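Local coordinates for transcriptional regulator, GntR family (Ralstonia eutropha, PDB 3IHU), which probably binds DNA as a transcription factor, pairing a GntR-type helix-turn-helix region with an all-helical FCD domain, at residues A[184-187]-A[188-191]. Sequence-based numbering, arbitrary orientation. Where two conformers were deposited one is given.
Sequences DDYR and RIAT
From Asp184 to Arg187 each carbonyl oxygen accepts the amide of the residue four places on, through Arg188 to Thr191, and the Arg187 O to Thr191 N bond (3.0 Å) is nearly straight at 172°. The same i to i+4 spacing is used again by side chains. In the conformer described, one of two for this residue, Asp184 has CG anti to the backbone N (chi1 -167°) and sends OD2 forward to NE of Arg188, 2.7 Å away, in a salt bridge that may not be constant. The arginine is extended from CG to NE and receives the oxygen at its guanidinium edge, close to the plane, while NE comes to the syn side of the carboxylate, clearly tilted out of its plane; the two planes lie 64° apart, and the bridge is a single-point rather than a bidentate bond. The buried side of the helix is built otherwise. CD1 of Ile189 sits at the ring edge of Tyr186, 4.4 Å from its CD1, as the ring packs on Phe137 and Tyr145 of helix 134-152. Asp185 is turned to helix 198-219, where its OD2 accepts from His208 and Asn211. Helix 179-195 thus exemplifies an amphipathic helix of the helical FCD bundle, its outer side carrying an i to i+4 salt bridge in at least one conformer.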
ATOM      1  N   ASP A 184     -11.551 -10.406  -2.775  1.00 18.58           N
ATOM      2  CA  ASP A 184     -12.957 -10.269  -2.377  0.50 18.00           C
ATOM      3  C   ASP A 184     -13.180  -8.979  -1.624  1.00 18.27           C
ATOM      4  O   ASP A 184     -14.153  -8.266  -1.863  1.00 17.86           O
ATOM      5  CB  ASP A 184     -13.440 -11.384  -1.473  0.50 18.17           C
ATOM      6  CG  ASP A 184     -14.942 -11.360  -1.352  0.50 17.59           C
ATOM      7  OD1 ASP A 184     -15.581 -11.508  -2.406  0.50 16.84           O
ATOM      8  OD2 ASP A 184     -15.474 -11.090  -0.259  0.50 19.04           O
ATOM      9  N   ASP A 185     -12.257  -8.665  -0.718  1.00 16.96           N
ATOM     10  CA  ASP A 185     -12.353  -7.412  -0.004  1.00 17.84           C
ATOM     11  C   ASP A 185     -12.351  -6.175  -0.935  1.00 16.82           C
ATOM     12  O   ASP A 185     -13.095  -5.187  -0.718  1.00 15.45           O
ATOM     13  CB  ASP A 185     -11.195  -7.305   1.029  1.00 18.46           C
ATOM     14  CG  ASP A 185     -11.328  -8.282   2.179  1.00 20.69           C
ATOM     15  OD1 ASP A 185     -12.369  -8.958   2.269  1.00 22.81           O
ATOM     16  OD2 ASP A 185     -10.388  -8.371   3.013  1.00 26.08           O
ATOM     17  N   TYR A 186     -11.455  -6.189  -1.916  1.00 16.64           N
ATOM     18  CA  TYR A 186     -11.324  -5.079  -2.812  1.00 16.95           C
ATOM     19  C   TYR A 186     -12.560  -4.961  -3.705  1.00 17.56           C
ATOM     20  O   TYR A 186     -12.975  -3.868  -4.049  1.00 17.51           O
ATOM     21  CB  TYR A 186     -10.098  -5.201  -3.716  1.00 17.42           C
ATOM     22  CG  TYR A 186      -8.748  -5.263  -3.047  1.00 18.02           C
ATOM     23  CD1 TYR A 186      -8.475  -4.518  -1.919  1.00 19.95           C
ATOM     24  CD2 TYR A 186      -7.736  -6.040  -3.569  1.00 21.28           C
ATOM     25  CE1 TYR A 186      -7.245  -4.548  -1.326  1.00 22.87           C
ATOM     26  CE2 TYR A 186      -6.484  -6.080  -2.964  1.00 21.10           C
ATOM     27  CZ  TYR A 186      -6.253  -5.323  -1.842  1.00 21.17           C
ATOM     28  OH  TYR A 186      -5.037  -5.349  -1.189  1.00 21.59           O
ATOM     29  N   ARG A 187     -13.108  -6.104  -4.101  1.00 17.87           N
ATOM     30  CA  ARG A 187     -14.350  -6.110  -4.811  1.00 18.13           C
ATOM     31  C   ARG A 187     -15.470  -5.506  -3.983  1.00 17.42           C
ATOM     32  O   ARG A 187     -16.244  -4.754  -4.532  1.00 16.26           O
ATOM     33  CB  ARG A 187     -14.710  -7.513  -5.257  1.00 18.21           C
ATOM     34  CG  ARG A 187     -13.755  -7.996  -6.295  1.00 21.69           C
ATOM     35  CD  ARG A 187     -13.960  -9.483  -6.568  1.00 25.42           C
ATOM     36  NE  ARG A 187     -14.956  -9.596  -7.589  1.00 29.19           N
ATOM     37  CZ  ARG A 187     -15.097 -10.635  -8.394  1.00 31.42           C
ATOM     38  NH1 ARG A 187     -14.295 -11.712  -8.287  1.00 30.51           N
ATOM     39  NH2 ARG A 187     -16.050 -10.574  -9.313  1.00 33.05           N
ATOM     40  N   ARG A 188     -15.562  -5.834  -2.690  1.00 17.74           N
ATOM     41  CA  ARG A 188     -16.623  -5.251  -1.851  1.00 18.53           C
ATOM     42  C   ARG A 188     -16.429  -3.722  -1.700  1.00 18.78           C
ATOM     43  O   ARG A 188     -17.417  -2.962  -1.690  1.00 15.65           O
ATOM     44  CB  ARG A 188     -16.711  -5.930  -0.457  1.00 19.60           C
ATOM     45  CG  ARG A 188     -17.161  -7.406  -0.516  1.00 24.39           C
ATOM     46  CD  ARG A 188     -16.775  -8.271   0.735  1.00 27.50           C
ATOM     47  NE  ARG A 188     -17.479  -9.547   0.704  1.00 31.54           N
ATOM     48  CZ  ARG A 188     -18.717  -9.760   1.180  1.00 33.00           C
ATOM     49  NH1 ARG A 188     -19.399  -8.806   1.804  1.00 31.00           N
ATOM     50  NH2 ARG A 188     -19.273 -10.964   1.048  1.00 35.31           N
ATOM     51  N   ILE A 189     -15.166  -3.282  -1.561  1.00 17.85           N
ATOM     52  CA  ILE A 189     -14.884  -1.857  -1.483  1.00 16.95           C
ATOM     53  C   ILE A 189     -15.416  -1.155  -2.751  1.00 16.62           C
ATOM     54  O   ILE A 189     -16.145  -0.192  -2.645  1.00 14.89           O
ATOM     55  CB  ILE A 189     -13.384  -1.514  -1.282  1.00 17.26           C
ATOM     56  CG1 ILE A 189     -12.904  -1.929   0.110  1.00 18.28           C
ATOM     57  CG2 ILE A 189     -13.157   0.003  -1.533  1.00 15.68           C
ATOM     58  CD1 ILE A 189     -11.387  -1.998   0.290  1.00 20.72           C
ATOM     59  N   ALA A 190     -15.020  -1.644  -3.923  1.00 16.17           N
ATOM     60  CA  ALA A 190     -15.436  -1.056  -5.193  1.00 16.87           C
ATOM     61  C   ALA A 190     -16.954  -0.982  -5.284  1.00 16.06           C
ATOM     62  O   ALA A 190     -17.497   0.074  -5.550  1.00 14.71           O
ATOM     63  CB  ALA A 190     -14.902  -1.826  -6.344  1.00 15.68           C
ATOM     64  N   THR A 191     -17.605  -2.114  -5.047  1.00 15.10           N
ATOM     65  CA  THR A 191     -19.056  -2.164  -5.091  1.00 15.77           C
ATOM     66  C   THR A 191     -19.708  -1.139  -4.119  1.00 16.15           C
ATOM     67  O   THR A 191     -20.638  -0.424  -4.507  1.00 16.16           O
ATOM     68  CB  THR A 191     -19.537  -3.587  -4.883  1.00 15.62           C
ATOM     69  OG1 THR A 191     -19.039  -4.406  -5.979  1.00 13.71           O
ATOM     70  CG2 THR A 191     -21.094  -3.654  -4.853  1.00 15.37           C
TER